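NTP pyrophosphohydrolase MazG-like domain-containing protein (Vibrio sp. DAT722, PDB 2Q73) probably hydrolyses nucleoside triphosphates to monophosphates and pyrophosphate, as a magnesium-binding, putative house-cleaning enzyme of the MazG family. Local coordinates at residues C[58-61]-C[62-66]; C[19-22]-C[23-27]; C[67-70]-C[71-75]; C[76-79]-C[80-83]. All coordinates share one frame; numbering follows the deposited sequence.

Interaction 1. Residues C[58-61]-C[62-66]. With MG (magnesium ion), chain G.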
# COMPACT_ATOMS: atom_id res chain seq x y z
N GLU C 58 13.63 5.54 0.43
CA GLU C 58 12.21 5.24 0.44
C GLU C 58 11.67 5.12 1.87
O GLU C 58 10.55 5.58 2.12
CB GLU C 58 11.87 3.98 -0.39
CG GLU C 58 12.46 4.00 -1.82
CD GLU C 58 12.24 5.30 -2.61
OE1 GLU C 58 11.35 6.10 -2.26
OE2 GLU C 58 12.98 5.51 -3.60
N LEU C 59 12.46 4.54 2.78
CA LEU C 59 12.08 4.48 4.21
C LEU C 59 11.94 5.88 4.81
O LEU C 59 10.96 6.17 5.50
CB LEU C 59 13.07 3.64 5.02
CG LEU C 59 13.03 2.10 4.85
CD1 LEU C 59 14.16 1.44 5.60
CD2 LEU C 59 11.67 1.49 5.27
N TYR C 60 12.91 6.74 4.52
CA TYR C 60 12.81 8.14 4.95
C TYR C 60 11.55 8.80 4.34
O TYR C 60 10.83 9.53 5.03
CB TYR C 60 14.06 8.95 4.58
CG TYR C 60 13.91 10.37 5.09
CD1 TYR C 60 14.24 10.69 6.41
CD2 TYR C 60 13.34 11.37 4.29
CE1 TYR C 60 14.06 12.00 6.90
CE2 TYR C 60 13.15 12.66 4.78
CZ TYR C 60 13.50 12.96 6.07
OH TYR C 60 13.32 14.25 6.54
N ASP C 61 11.29 8.56 3.06
CA ASP C 61 10.15 9.19 2.42
C ASP C 61 8.82 8.73 3.04
O ASP C 61 7.90 9.54 3.16
CB ASP C 61 10.14 8.94 0.91
CG ASP C 61 11.28 9.64 0.18
OD1 ASP C 61 12.00 10.49 0.77
OD2 ASP C 61 11.46 9.34 -1.02
N VAL C 62 8.70 7.44 3.41
CA VAL C 62 7.52 6.95 4.13
C VAL C 62 7.41 7.67 5.50
O VAL C 62 6.32 8.18 5.87
CB VAL C 62 7.54 5.41 4.27
CG1 VAL C 62 6.43 4.95 5.22
CG2 VAL C 62 7.36 4.74 2.88
N LEU C 63 8.53 7.73 6.22
CA LEU C 63 8.63 8.42 7.52
C LEU C 63 8.18 9.88 7.42
O LEU C 63 7.46 10.38 8.30
CB LEU C 63 10.07 8.36 8.05
CG LEU C 63 10.40 9.16 9.31
CD1 LEU C 63 9.57 8.62 10.44
CD2 LEU C 63 11.90 9.10 9.65
N TYR C 64 8.58 10.54 6.33
CA TYR C 64 8.22 11.94 6.09
C TYR C 64 6.70 12.07 6.05
O TYR C 64 6.14 12.93 6.71
CB TYR C 64 8.83 12.45 4.79
CG TYR C 64 8.44 13.89 4.47
CD1 TYR C 64 9.26 14.95 4.86
CD2 TYR C 64 7.25 14.18 3.79
CE1 TYR C 64 8.90 16.28 4.58
CE2 TYR C 64 6.89 15.49 3.51
CZ TYR C 64 7.72 16.53 3.90
OH TYR C 64 7.37 17.84 3.64
N TYR C 65 6.04 11.21 5.28
CA TYR C 65 4.58 11.29 5.17
C TYR C 65 3.83 10.82 6.41
O TYR C 65 2.76 11.35 6.70
CB TYR C 65 4.07 10.68 3.86
CG TYR C 65 4.40 11.61 2.74
CD1 TYR C 65 5.49 11.37 1.88
CD2 TYR C 65 3.70 12.83 2.61
CE1 TYR C 65 5.82 12.29 0.87
CE2 TYR C 65 4.03 13.74 1.64
CZ TYR C 65 5.09 13.47 0.77
OH TYR C 65 5.36 14.37 -0.19
N VAL C 66 4.41 9.87 7.16
CA VAL C 66 3.88 9.51 8.48
C VAL C 66 3.89 10.76 9.41
O VAL C 66 2.89 11.07 10.04
CB VAL C 66 4.62 8.29 9.09
CG1 VAL C 66 4.30 8.15 10.58
CG2 VAL C 66 4.22 6.99 8.37
MG MG G . 10.43 8.24 -2.97
O HOH W 1 12.16 8.10 -4.62
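Tyr60 meets Leu63 and Tyr64, one turn further along helix 55-72, through light apolar contacts: its CD1 lies 4.3 Å from Leu63 CD2, and CE2 approaches Tyr64 CB. The polar ends of both tyrosines are held from outside, Tyr60 OH by His81 of the second subunit and Tyr64 OH by Asp14.

Among the backbone bonds, Tyr64 N to Tyr60 O is short at 2.8 Å, whereas Tyr65 N to Asp61 O is stretched to 3.3 Å. The Tyr65 ring also closes on that carbonyl. With CG beside its own backbone N (chi1 -74°), the ring is carried back so that CD1 comes within 3.3 Å of Asp61 O.

Metal coordination joins side chains three residues apart, a spacing that sets Glu58 and Asp61 on one helix face. Each gives one carboxylate oxygen to the magnesium ion, Glu58 OE1 at 2.4 Å and Asp61 OD2 at 2.5 Å. A bound water is a further ligand and donates to Glu58 OE2 (2.9 Å), tying down the oxygen that the ion leaves aside. Asp61 OD1 pairs with Lys84 of the second subunit.

Glu30 and Glu33 from helix 20-39 add their carboxylates, giving the paired ExxE and ExxD motifs of MazG enzymes. So many acidic groups would probably repel one another without the cation, which in this family probably serves to bind substrate phosphates.

Interaction 2. Residues C[19-22]-C[23-27]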
# COMPACT_ATOMS: atom_id res chain seq x y z
N GLN C 19 -5.47 19.80 2.76
CA GLN C 19 -5.07 18.85 1.73
C GLN C 19 -4.73 17.49 2.31
O GLN C 19 -3.73 16.87 1.92
CB GLN C 19 -3.88 19.40 0.93
CG GLN C 19 -4.19 20.73 0.26
CD GLN C 19 -3.07 21.20 -0.65
OE1 GLN C 19 -2.45 20.38 -1.36
NE2 GLN C 19 -2.80 22.51 -0.64
N SER C 20 -5.58 17.01 3.21
CA SER C 20 -5.37 15.69 3.84
C SER C 20 -5.22 14.53 2.85
O SER C 20 -4.36 13.67 3.04
CB SER C 20 -6.46 15.37 4.86
OG SER C 20 -7.71 15.30 4.20
N GLU C 21 -6.01 14.51 1.77
CA GLU C 21 -5.86 13.45 0.77
C GLU C 21 -4.51 13.47 0.08
O GLU C 21 -3.95 12.40 -0.21
CB GLU C 21 -6.95 13.51 -0.31
CG GLU C 21 -8.23 12.75 0.01
CD GLU C 21 -8.00 11.24 0.27
OE1 GLU C 21 -8.27 10.37 -0.61
OE2 GLU C 21 -7.56 10.93 1.39
N HIS C 22 -3.99 14.67 -0.22
CA HIS C 22 -2.63 14.78 -0.81
C HIS C 22 -1.64 13.94 -0.04
O HIS C 22 -0.87 13.16 -0.62
CB HIS C 22 -2.15 16.24 -0.83
CG HIS C 22 -0.65 16.38 -0.91
ND1 HIS C 22 0.04 16.34 -2.10
CD2 HIS C 22 0.28 16.58 0.06
CE1 HIS C 22 1.33 16.49 -1.86
NE2 HIS C 22 1.51 16.64 -0.56
N TYR C 23 -1.65 14.09 1.28
CA TYR C 23 -0.68 13.42 2.11
C TYR C 23 -0.89 11.92 2.14
O TYR C 23 0.08 11.17 2.20
CB TYR C 23 -0.66 14.00 3.51
CG TYR C 23 -0.19 15.42 3.56
CD1 TYR C 23 -1.11 16.46 3.64
CD2 TYR C 23 1.17 15.72 3.57
CE1 TYR C 23 -0.71 17.79 3.71
CE2 TYR C 23 1.60 17.08 3.64
CZ TYR C 23 0.66 18.09 3.72
OH TYR C 23 1.03 19.41 3.79
N PHE C 24 -2.15 11.49 2.09
CA PHE C 24 -2.43 10.07 2.11
C PHE C 24 -2.01 9.40 0.78
O PHE C 24 -1.36 8.36 0.80
CB PHE C 24 -3.93 9.79 2.40
CG PHE C 24 -4.22 8.33 2.51
CD1 PHE C 24 -3.72 7.60 3.60
CD2 PHE C 24 -4.94 7.66 1.52
CE1 PHE C 24 -3.97 6.22 3.73
CE2 PHE C 24 -5.19 6.28 1.62
CZ PHE C 24 -4.70 5.56 2.72
N PHE C 25 -2.38 10.01 -0.36
CA PHE C 25 -1.87 9.55 -1.67
C PHE C 25 -0.35 9.46 -1.70
O PHE C 25 0.21 8.47 -2.17
CB PHE C 25 -2.31 10.51 -2.77
CG PHE C 25 -3.77 10.46 -3.09
CD1 PHE C 25 -4.41 9.24 -3.32
CD2 PHE C 25 -4.49 11.65 -3.27
CE1 PHE C 25 -5.79 9.21 -3.65
CE2 PHE C 25 -5.83 11.63 -3.60
CZ PHE C 25 -6.48 10.40 -3.78
N LYS C 26 0.33 10.48 -1.19
CA LYS C 26 1.79 10.47 -1.18
C LYS C 26 2.35 9.35 -0.31
O LYS C 26 3.35 8.73 -0.70
CB LYS C 26 2.38 11.83 -0.75
CG LYS C 26 2.26 12.98 -1.78
CD LYS C 26 2.87 12.69 -3.14
CE LYS C 26 4.36 12.38 -3.08
NZ LYS C 26 4.95 12.08 -4.43
N LEU C 27 1.74 9.11 0.85
CA LEU C 27 2.18 8.00 1.71
C LEU C 27 2.16 6.68 0.91
O LEU C 27 3.15 5.93 0.93
CB LEU C 27 1.31 7.85 2.98
CG LEU C 27 1.61 6.59 3.83
CD1 LEU C 27 2.99 6.72 4.48
CD2 LEU C 27 0.53 6.40 4.89
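Ser20 O is gripped by two backbone amides in the first turn of helix 20-39, where Gln19 holds the N-cap position. Phe24 N donates to Ser20 O at 3.2 Å, while Tyr23 N adds a weak bond. The next bond is shorter, Phe25 N to Glu21 O at 2.9 Å.

The His22 imidazole turns its edge to the face of Tyr23 in a T-shaped pair, with ring centroids 4.7 Å apart and planes at 81°; His22 CD2 stands 3.6 Å above the Tyr23 ring plane, over its centre. Lys26 CG lies over one face of the imidazole, toward its rim, in a CH-pi contact 4.0 Å from the centroid of the His22 ring. The bends of the Lys26 chain carry NZ onward to Glu29. Tyr23 CD1 comes within 3.2 Å of Gln19 O, and the Tyr23 hydroxyl bonds to Asp14.

Glu21, bent at chi2 (-59°), divides its carboxylate between two phenylalanines. OE1 lies 3.6 Å from Phe25 CZ, whereas OE2 is near Phe24 CB; the side chains of Glu21 and Phe24 run alongside each other, with carboxylate and ring planes only 18° apart. Both phenylalanine rings meet their reciprocal partners, Phe25 and Phe24 of the third subunit.

Chemically, the helix start is held by backbone bonds and by weak aromatic and CH contacts. The Lys26 ammonium forms a salt bridge with Glu29 and a long, weak ion pair with the metal ligand Glu30, which may slightly offset negative charge near the magnesium site.

Interaction 3. Residues C[67-70]-C[71-75]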
# COMPACT_ATOMS: atom_id res chain seq x y z
N CYS C 67 5.02 11.47 9.46
CA CYS C 67 5.08 12.72 10.25
C CYS C 67 4.13 13.80 9.72
O CYS C 67 3.47 14.50 10.50
CB CYS C 67 6.50 13.26 10.31
SG CYS C 67 7.62 12.20 11.26
N ALA C 68 4.08 13.95 8.39
CA ALA C 68 3.23 14.99 7.79
C ALA C 68 1.76 14.69 8.09
O ALA C 68 1.01 15.59 8.47
CB ALA C 68 3.46 15.08 6.30
N LEU C 69 1.37 13.43 7.97
CA LEU C 69 -0.00 13.01 8.33
C LEU C 69 -0.29 13.21 9.81
O LEU C 69 -1.40 13.57 10.19
CB LEU C 69 -0.23 11.55 7.95
CG LEU C 69 -0.51 11.31 6.46
CD1 LEU C 69 -0.23 9.85 6.09
CD2 LEU C 69 -1.98 11.68 6.17
N ALA C 70 0.71 12.97 10.66
CA ALA C 70 0.50 13.18 12.08
C ALA C 70 0.14 14.64 12.35
O ALA C 70 -0.78 14.95 13.13
CB ALA C 70 1.71 12.74 12.90
N ASN C 71 0.86 15.55 11.69
CA ASN C 71 0.59 16.98 11.84
C ASN C 71 -0.84 17.32 11.41
O ASN C 71 -1.56 18.03 12.13
CB ASN C 71 1.61 17.81 11.05
CG ASN C 71 3.00 17.72 11.63
OD1 ASN C 71 3.18 17.66 12.85
ND2 ASN C 71 4.01 17.74 10.76
N ILE C 72 -1.21 16.85 10.22
CA ILE C 72 -2.54 17.01 9.61
C ILE C 72 -3.67 16.54 10.55
O ILE C 72 -4.71 17.20 10.65
CB ILE C 72 -2.61 16.28 8.19
CG1 ILE C 72 -1.71 16.99 7.17
CG2 ILE C 72 -4.01 16.18 7.60
CD1 ILE C 72 -1.85 18.49 7.16
N HIS C 73 -3.43 15.42 11.22
CA HIS C 73 -4.47 14.74 11.99
C HIS C 73 -4.40 14.99 13.49
O HIS C 73 -5.05 14.29 14.26
CB HIS C 73 -4.47 13.23 11.69
CG HIS C 73 -4.93 12.92 10.30
ND1 HIS C 73 -6.26 12.87 9.95
CD2 HIS C 73 -4.24 12.70 9.16
CE1 HIS C 73 -6.37 12.59 8.67
NE2 HIS C 73 -5.15 12.48 8.16
N GLY C 74 -3.60 15.99 13.88
CA GLY C 74 -3.50 16.40 15.28
C GLY C 74 -2.86 15.37 16.18
O GLY C 74 -3.18 15.30 17.38
N VAL C 75 -1.96 14.58 15.61
CA VAL C 75 -1.29 13.52 16.36
C VAL C 75 0.11 13.94 16.85
O VAL C 75 0.90 14.49 16.08
CB VAL C 75 -1.18 12.21 15.54
CG1 VAL C 75 -0.47 11.14 16.38
CG2 VAL C 75 -2.56 11.75 15.09
O HOH W 2 2.91 18.46 8.12
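Ala70 O receives Val75 N at 2.8 Å, the backbone bond that closes a Schellman motif and ends helix 55-72. This is the compact side of the contact: the wrap-around brings Val75 CB to 4.0 Å from Ala70 CB, a hydrophobic touch between residues flanking the turn. Close by, His73 N bonds to Leu69 O (2.9 Å), and the imidazole presents its edge to the same carbonyl: Leu69 O lies in the plane of the ring, 3.1 Å from His73 CD2. Leu69 and His73 run side by side, Leu69 CD2 lying 3.8 Å from His73 NE2. The buried amide of Asn71 is satisfied too, OD1 by Gln7 and ND2 by a water to which it donates a hydrogen bond at 2.9 Å; that water makes only a weak bond back to Ala68 O.

The solvent side is slacker. Gly74, exposed and with positive phi (67°), reverses the chain as the C-prime residue, and its own bond, Gly74 N to Asn71 O, is weak at 3.4 Å.

Helix 3-13 lies along Cys67, Ala70 and Asn71, while Tyr23 and Leu27 of helix 20-39 cover the flank with Leu69. His73 ND1 bonds to Ser43 of the second subunit, whose Leu59 packs on Leu69 and Ala70. Past the turn, the chain enters helix 77-90, and Val75 rests on its Thr80.

Interaction 4. Residues C[76-79]-C[80-83]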
# COMPACT_ATOMS: atom_id res chain seq x y z
N ASN C 76 0.40 13.64 18.11
CA ASN C 76 1.73 13.81 18.67
C ASN C 76 2.38 12.42 18.72
O ASN C 76 2.01 11.58 19.54
CB ASN C 76 1.63 14.45 20.07
CG ASN C 76 3.00 14.68 20.72
OD1 ASN C 76 3.95 13.94 20.50
ND2 ASN C 76 3.09 15.72 21.53
N LEU C 77 3.35 12.19 17.85
CA LEU C 77 3.92 10.85 17.69
C LEU C 77 4.73 10.41 18.91
O LEU C 77 4.67 9.24 19.31
CB LEU C 77 4.74 10.72 16.39
CG LEU C 77 3.92 10.70 15.10
CD1 LEU C 77 4.81 10.98 13.89
CD2 LEU C 77 3.14 9.39 14.94
N GLU C 78 5.47 11.35 19.50
CA GLU C 78 6.27 11.07 20.69
C GLU C 78 5.36 10.68 21.86
O GLU C 78 5.62 9.70 22.54
CB GLU C 78 7.20 12.24 21.00
CG GLU C 78 8.01 12.15 22.31
CD GLU C 78 9.07 11.05 22.33
OE1 GLU C 78 9.36 10.44 21.27
OE2 GLU C 78 9.63 10.81 23.42
N LYS C 79 4.28 11.43 22.06
CA LYS C 79 3.31 11.12 23.12
C LYS C 79 2.62 9.77 22.86
O LYS C 79 2.42 8.99 23.80
CB LYS C 79 2.28 12.24 23.29
CG LYS C 79 1.37 12.10 24.52
CD LYS C 79 2.15 12.31 25.82
CE LYS C 79 1.23 12.25 27.04
NZ LYS C 79 1.96 12.55 28.30
N THR C 80 2.26 9.53 21.60
CA THR C 80 1.65 8.26 21.19
C THR C 80 2.61 7.10 21.48
O THR C 80 2.20 6.08 22.06
CB THR C 80 1.21 8.27 19.70
OG1 THR C 80 0.28 9.35 19.50
CG2 THR C 80 0.54 6.97 19.33
N HIS C 81 3.88 7.29 21.13
CA HIS C 81 4.94 6.33 21.45
C HIS C 81 4.96 6.03 22.95
O HIS C 81 4.99 4.87 23.35
CB HIS C 81 6.30 6.87 20.97
CG HIS C 81 7.47 6.01 21.37
ND1 HIS C 81 8.59 6.53 22.00
CD2 HIS C 81 7.69 4.68 21.24
CE1 HIS C 81 9.45 5.55 22.23
NE2 HIS C 81 8.94 4.42 21.77
N GLU C 82 4.90 7.08 23.77
CA GLU C 82 4.90 6.92 25.21
C GLU C 82 3.71 6.07 25.68
O GLU C 82 3.87 5.18 26.53
CB GLU C 82 4.92 8.28 25.90
CG GLU C 82 6.29 8.99 25.85
CD GLU C 82 6.24 10.41 26.43
OE1 GLU C 82 5.34 11.22 26.02
OE2 GLU C 82 7.09 10.72 27.30
N LEU C 83 2.52 6.33 25.12
CA LEU C 83 1.32 5.57 25.47
C LEU C 83 1.44 4.09 25.08
O LEU C 83 1.07 3.21 25.86
CB LEU C 83 0.06 6.19 24.85
CG LEU C 83 -0.56 7.47 25.42
CD1 LEU C 83 -1.44 8.12 24.33
CD2 LEU C 83 -1.39 7.22 26.72
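Thr80 turns its hydroxyl back on Asn76, so that OG1 donates to Asn76 O at 2.8 Å from above the carbonyl plane, while Thr80 N takes the same oxygen at 2.9 Å from much nearer that plane. The orientation follows from chi1 (-58°), which places OG1 beside the backbone N. The hydroxyl is also bonded by Gln45 of the second subunit.

Lys79 and Glu82 lie aslant to one another on the exposed side. Contact is made by the lysine's methylene chain, CD lying 3.4 Å from Glu82 OE1, whereas Lys79 NZ stays 4.3 Å from that oxygen, too far for a salt bridge.

Both pairs sit at the start of helix 77-90, where Asn76 is the N-cap. Its side chain folds over the end, and OD1 accepts Lys79 N at 3.0 Å in a nearly straight bond (172°), though from well above the amide plane. Leu77 N, in this same first turn, bonds to Gln7.

Glu78 slants towards His81, its carboxylate plane 54° from that of the imidazole. Glu78 OE1 is 4.1 Å from His81 ND1; the imidazole also meets the Tyr60 ring of the second subunit, and His81 NE2 makes a weak bond to Glu85.

The four contacts follow one another along an all-helical chain in the order interaction 2, 1, 3, 4. Interaction 2 opens helix 20-39; interactions 1 and 3, centres about 13 Å apart, occupy the middle and end of helix 55-72; interaction 4 begins helix 77-90. Helices 20-39 and 55-72 pack together, so interaction 2 touches interactions 1 and 3: Tyr65 rests on Lys26, and Tyr23 on Ala68 and Ile72. Interaction 3 touches interaction 4 through Leu77 and Thr80, with about 12 Å between centres, whereas the centres of interactions 2 and 4 lie about 22 Å apart and the two do not touch. All four reach the second subunit. The magnesium site thus sits between two packed helices, while the last helix extends the subunit interface.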